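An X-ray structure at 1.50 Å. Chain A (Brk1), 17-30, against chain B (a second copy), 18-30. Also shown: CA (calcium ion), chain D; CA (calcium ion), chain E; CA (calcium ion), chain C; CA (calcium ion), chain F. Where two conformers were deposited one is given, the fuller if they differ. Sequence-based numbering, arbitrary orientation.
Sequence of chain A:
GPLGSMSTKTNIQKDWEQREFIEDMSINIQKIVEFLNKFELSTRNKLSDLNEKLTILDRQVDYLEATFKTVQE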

# COMPACT_ATOMS: atom_id res chain seq x y z
N GLU A 17 -16.42 3.06 29.63
CA GLU A 17 -15.37 3.68 28.84
C GLU A 17 -14.32 2.66 28.43
O GLU A 17 -13.83 2.72 27.29
CB GLU A 17 -14.70 4.82 29.63
CG GLU A 17 -15.57 6.06 29.75
CD GLU A 17 -14.89 7.21 30.49
OE1 GLU A 17 -13.71 7.05 30.89
OE2 GLU A 17 -15.55 8.25 30.69
N GLN A 18 -13.97 1.75 29.33
CA GLN A 18 -12.95 0.73 29.03
C GLN A 18 -13.46 -0.20 27.94
O GLN A 18 -12.72 -0.54 27.00
CB GLN A 18 -12.57 -0.06 30.29
CG GLN A 18 -11.80 0.79 31.29
CD GLN A 18 -11.43 0.03 32.55
OE1 GLN A 18 -10.72 0.55 33.41
NE2 GLN A 18 -11.93 -1.20 32.67
N ARG A 19 -14.73 -0.57 28.00
CA ARG A 19 -15.31 -1.43 26.97
C ARG A 19 -15.41 -0.70 25.64
O ARG A 19 -15.11 -1.27 24.58
CB ARG A 19 -16.66 -1.99 27.40
CG ARG A 19 -16.51 -2.98 28.54
CD ARG A 19 -17.85 -3.52 28.95
NE ARG A 19 -17.69 -4.55 29.97
CZ ARG A 19 -17.52 -5.84 29.68
NH1 ARG A 19 -17.51 -6.24 28.41
NH2 ARG A 19 -17.36 -6.74 30.65
N GLU A 20 -15.82 0.57 25.66
CA GLU A 20 -15.85 1.34 24.42
C GLU A 20 -14.47 1.42 23.79
O GLU A 20 -14.37 1.37 22.56
CB GLU A 20 -16.37 2.78 24.64
CG GLU A 20 -17.88 2.91 24.82
CD GLU A 20 -18.65 2.38 23.64
OE1 GLU A 20 -18.30 2.76 22.48
OE2 GLU A 20 -19.61 1.64 23.82
N PHE A 21 -13.43 1.55 24.62
CA PHE A 21 -12.07 1.64 24.08
C PHE A 21 -11.74 0.38 23.29
O PHE A 21 -11.19 0.46 22.17
CB PHE A 21 -11.10 1.85 25.24
CG PHE A 21 -9.67 2.06 24.84
CD1 PHE A 21 -9.20 3.33 24.58
CD2 PHE A 21 -8.80 0.98 24.81
CE1 PHE A 21 -7.84 3.54 24.24
CE2 PHE A 21 -7.43 1.18 24.47
CZ PHE A 21 -6.98 2.46 24.18
N ILE A 22 -12.05 -0.78 23.85
CA ILE A 22 -11.76 -2.06 23.19
C ILE A 22 -12.65 -2.27 21.96
O ILE A 22 -12.17 -2.67 20.89
CB ILE A 22 -11.88 -3.21 24.20
CG1 ILE A 22 -10.83 -3.04 25.30
CG2 ILE A 22 -11.79 -4.54 23.46
CD1 ILE A 22 -11.11 -3.90 26.57
N GLU A 23 -13.93 -1.93 22.06
CA GLU A 23 -14.84 -2.01 20.92
C GLU A 23 -14.34 -1.14 19.78
O GLU A 23 -14.39 -1.53 18.62
CB GLU A 23 -16.23 -1.51 21.36
CG GLU A 23 -16.94 -2.45 22.35
CD GLU A 23 -18.09 -1.76 23.03
OE1 GLU A 23 -18.57 -0.74 22.51
OE2 GLU A 23 -18.53 -2.22 24.11
N ASP A 24 -13.89 0.08 20.09
CA ASP A 24 -13.37 0.97 19.06
C ASP A 24 -12.12 0.42 18.39
O ASP A 24 -11.94 0.61 17.18
CB ASP A 24 -13.04 2.32 19.69
CG ASP A 24 -14.25 3.18 19.95
OD1 ASP A 24 -15.38 2.84 19.51
OD2 ASP A 24 -14.07 4.24 20.59
N MET A 25 -11.29 -0.33 19.10
CA MET A 25 -10.16 -0.99 18.42
C MET A 25 -10.66 -2.04 17.41
O MET A 25 -10.12 -2.16 16.30
CB MET A 25 -9.19 -1.58 19.45
CG MET A 25 -8.45 -0.47 20.19
SD MET A 25 -7.01 -1.03 21.08
CE MET A 25 -7.74 -2.26 22.14
N SER A 26 -11.70 -2.79 17.75
CA SER A 26 -12.21 -3.77 16.82
C SER A 26 -12.73 -3.09 15.57
O SER A 26 -12.57 -3.59 14.44
CB SER A 26 -13.30 -4.61 17.48
OG SER A 26 -13.90 -5.45 16.53
N ILE A 27 -13.34 -1.93 15.75
CA ILE A 27 -13.85 -1.19 14.59
C ILE A 27 -12.70 -0.64 13.77
O ILE A 27 -12.74 -0.71 12.53
CB ILE A 27 -14.78 -0.07 15.08
CG1 ILE A 27 -16.06 -0.69 15.67
CG2 ILE A 27 -15.10 0.91 13.89
CD1 ILE A 27 -16.92 0.35 16.49
N ASN A 28 -11.68 -0.10 14.43
CA ASN A 28 -10.53 0.46 13.71
C ASN A 28 -9.77 -0.60 12.94
O ASN A 28 -9.31 -0.33 11.82
CB ASN A 28 -9.62 1.24 14.65
CG ASN A 28 -10.26 2.54 15.11
OD1 ASN A 28 -11.14 3.07 14.42
ND2 ASN A 28 -9.85 3.04 16.27
N ILE A 29 -9.64 -1.81 13.48
CA ILE A 29 -8.98 -2.88 12.73
C ILE A 29 -9.79 -3.20 11.48
O ILE A 29 -9.22 -3.36 10.41
CB ILE A 29 -8.86 -4.12 13.66
CG1 ILE A 29 -7.81 -3.86 14.73
CG2 ILE A 29 -8.55 -5.41 12.84
CD1 ILE A 29 -7.81 -4.94 15.88
N GLN A 30 -11.12 -3.25 11.57
CA GLN A 30 -11.95 -3.50 10.39
C GLN A 30 -11.83 -2.37 9.40
O GLN A 30 -11.78 -2.65 8.18
CB GLN A 30 -13.41 -3.70 10.83
CG GLN A 30 -14.34 -4.03 9.67
CD GLN A 30 -14.00 -5.35 9.00
OE1 GLN A 30 -13.42 -6.26 9.61
NE2 GLN A 30 -14.37 -5.47 7.72
CA CA D . -0.52 0.62 31.86
CA CA E . 1.48 1.23 28.70
CA CA C . -19.45 0.96 21.17
CA CA F . -20.34 -0.55 24.53
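Chain B, residues 18-30: QREFIEDMSINIQ

The contact centres on Met A25, whose side chain enters a hole formed by Ile B22, Met B25, Ser B26 and Ile B29. Met A25 CE lies 3.7 Å from Ile B22 CG2, Met A25 SD is 4.3 Å from Met B25 CB and 3.6 Å from Ser B26 CB, and Met A25 CB is 3.7 Å from Ile B29 CD1. With chi angles m, t, m, the methionine places its tip near Ile B22 while its base rests on Ile B29.

Chain B supplies these residues from a continuous helix, as the bond from Ser B26 N to Ile B22 O (3.2 Å) attests. Its axis runs in the same general direction as the chain A helix, crossing at 37° with a closest approach of 10.8 Å. The register is nearly level: the CA atoms of Ile A22 and Ile B22 are 7.9 Å apart, those of Ile A29 and Ile B29 7.2 Å.

Like residues therefore meet above and below the knob, Ile A22 CG1 to Ile B22 CG2 at 4.2 Å and Ile A29 CG1 to Ile B29 CD1 at 3.9 Å. Farther out, Phe A21 CZ comes within 3.4 Å of Ser B26 OG. At the polar edge, Arg B19 NH1 donates a weak hydrogen bond to Gln A18 OE1 (3.5 Å, 151°).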

# COMPACT_ATOMS: atom_id res chain seq x y z
N GLN B 18 -1.95 -7.55 31.59
CA GLN B 18 -3.13 -7.65 30.71
C GLN B 18 -3.48 -6.27 30.17
O GLN B 18 -3.78 -6.10 28.97
CB GLN B 18 -4.32 -8.28 31.44
CG GLN B 18 -4.09 -9.75 31.73
CD GLN B 18 -5.25 -10.39 32.47
OE1 GLN B 18 -5.27 -11.60 32.69
NE2 GLN B 18 -6.23 -9.57 32.87
N ARG B 19 -3.41 -5.25 31.02
CA ARG B 19 -3.69 -3.88 30.58
C ARG B 19 -2.62 -3.39 29.61
O ARG B 19 -2.94 -2.75 28.60
CB ARG B 19 -3.86 -2.93 31.76
CG ARG B 19 -5.12 -3.26 32.55
CD ARG B 19 -5.27 -2.32 33.71
NE ARG B 19 -6.54 -2.55 34.39
CZ ARG B 19 -7.67 -1.94 34.04
NH1 ARG B 19 -7.68 -1.05 33.05
NH2 ARG B 19 -8.80 -2.20 34.69
N GLU B 20 -1.35 -3.67 29.89
CA GLU B 20 -0.30 -3.29 28.96
C GLU B 20 -0.52 -3.93 27.60
O GLU B 20 -0.25 -3.28 26.58
CB GLU B 20 1.10 -3.68 29.46
CG GLU B 20 1.68 -2.78 30.56
CD GLU B 20 1.79 -1.35 30.12
OE1 GLU B 20 2.34 -1.11 29.00
OE2 GLU B 20 1.40 -0.45 30.86
N PHE B 21 -0.98 -5.19 27.59
CA PHE B 21 -1.21 -5.86 26.31
C PHE B 21 -2.24 -5.10 25.48
O PHE B 21 -2.04 -4.89 24.27
CB PHE B 21 -1.68 -7.29 26.61
CG PHE B 21 -1.86 -8.16 25.39
CD1 PHE B 21 -0.80 -8.90 24.90
CD2 PHE B 21 -3.11 -8.28 24.81
CE1 PHE B 21 -0.98 -9.75 23.78
CE2 PHE B 21 -3.31 -9.13 23.68
CZ PHE B 21 -2.23 -9.85 23.19
N ILE B 22 -3.33 -4.69 26.10
CA ILE B 22 -4.39 -3.96 25.41
C ILE B 22 -3.93 -2.55 25.01
O ILE B 22 -4.16 -2.11 23.88
CB ILE B 22 -5.67 -3.94 26.26
CG1 ILE B 22 -6.19 -5.37 26.45
CG2 ILE B 22 -6.69 -3.00 25.61
CD1 ILE B 22 -7.22 -5.52 27.60
N GLU B 23 -3.23 -1.86 25.90
CA GLU B 23 -2.67 -0.55 25.59
C GLU B 23 -1.74 -0.64 24.39
O GLU B 23 -1.75 0.23 23.51
CB GLU B 23 -1.87 -0.04 26.80
CG GLU B 23 -2.76 0.30 28.01
CD GLU B 23 -1.95 0.43 29.28
OE1 GLU B 23 -0.72 0.60 29.17
OE2 GLU B 23 -2.51 0.32 30.39
N ASP B 24 -0.89 -1.66 24.35
CA ASP B 24 0.04 -1.83 23.23
C ASP B 24 -0.70 -2.09 21.92
O ASP B 24 -0.25 -1.62 20.86
CB ASP B 24 0.96 -3.02 23.52
CG ASP B 24 2.06 -2.69 24.49
OD1 ASP B 24 2.26 -1.50 24.86
OD2 ASP B 24 2.78 -3.64 24.87
N MET B 25 -1.85 -2.74 21.95
CA MET B 25 -2.63 -2.86 20.70
C MET B 25 -3.13 -1.48 20.22
O MET B 25 -3.10 -1.17 19.02
CB MET B 25 -3.78 -3.86 20.89
CG MET B 25 -3.24 -5.28 21.00
SD MET B 25 -4.48 -6.55 20.78
CE MET B 25 -5.63 -6.09 22.05
N SER B 26 -3.54 -0.61 21.14
CA SER B 26 -3.99 0.70 20.73
C SER B 26 -2.86 1.47 20.09
O SER B 26 -3.04 2.22 19.11
CB SER B 26 -4.56 1.46 21.92
OG SER B 26 -4.84 2.78 21.56
N ILE B 27 -1.66 1.28 20.62
CA ILE B 27 -0.49 1.98 20.05
C ILE B 27 -0.15 1.39 18.69
O ILE B 27 0.14 2.15 17.75
CB ILE B 27 0.69 1.86 21.02
CG1 ILE B 27 0.40 2.69 22.28
CG2 ILE B 27 2.01 2.32 20.30
CD1 ILE B 27 1.39 2.37 23.47
N ASN B 28 -0.20 0.07 18.57
CA ASN B 28 0.12 -0.57 17.28
C ASN B 28 -0.88 -0.21 16.20
O ASN B 28 -0.47 -0.02 15.04
CB ASN B 28 0.24 -2.08 17.45
CG ASN B 28 1.50 -2.47 18.21
OD1 ASN B 28 2.46 -1.70 18.24
ND2 ASN B 28 1.48 -3.63 18.85
N ILE B 29 -2.16 -0.07 16.53
CA ILE B 29 -3.13 0.36 15.53
C ILE B 29 -2.80 1.78 15.07
O ILE B 29 -2.83 2.05 13.87
CB ILE B 29 -4.55 0.29 16.16
CG1 ILE B 29 -4.97 -1.16 16.34
CG2 ILE B 29 -5.58 1.10 15.32
CD1 ILE B 29 -6.27 -1.34 17.22
N GLN B 30 -2.42 2.67 15.97
CA GLN B 30 -2.03 4.03 15.58
C GLN B 30 -0.78 4.01 14.74
O GLN B 30 -0.70 4.78 13.76
CB GLN B 30 -1.84 4.89 16.84
CG GLN B 30 -1.50 6.34 16.52
CD GLN B 30 -2.61 7.06 15.78
OE1 GLN B 30 -3.80 6.71 15.89
NE2 GLN B 30 -2.23 8.08 15.02
O HOH W 1 -1.00 -1.59 32.84
O HOH W 2 -19.25 -0.01 26.68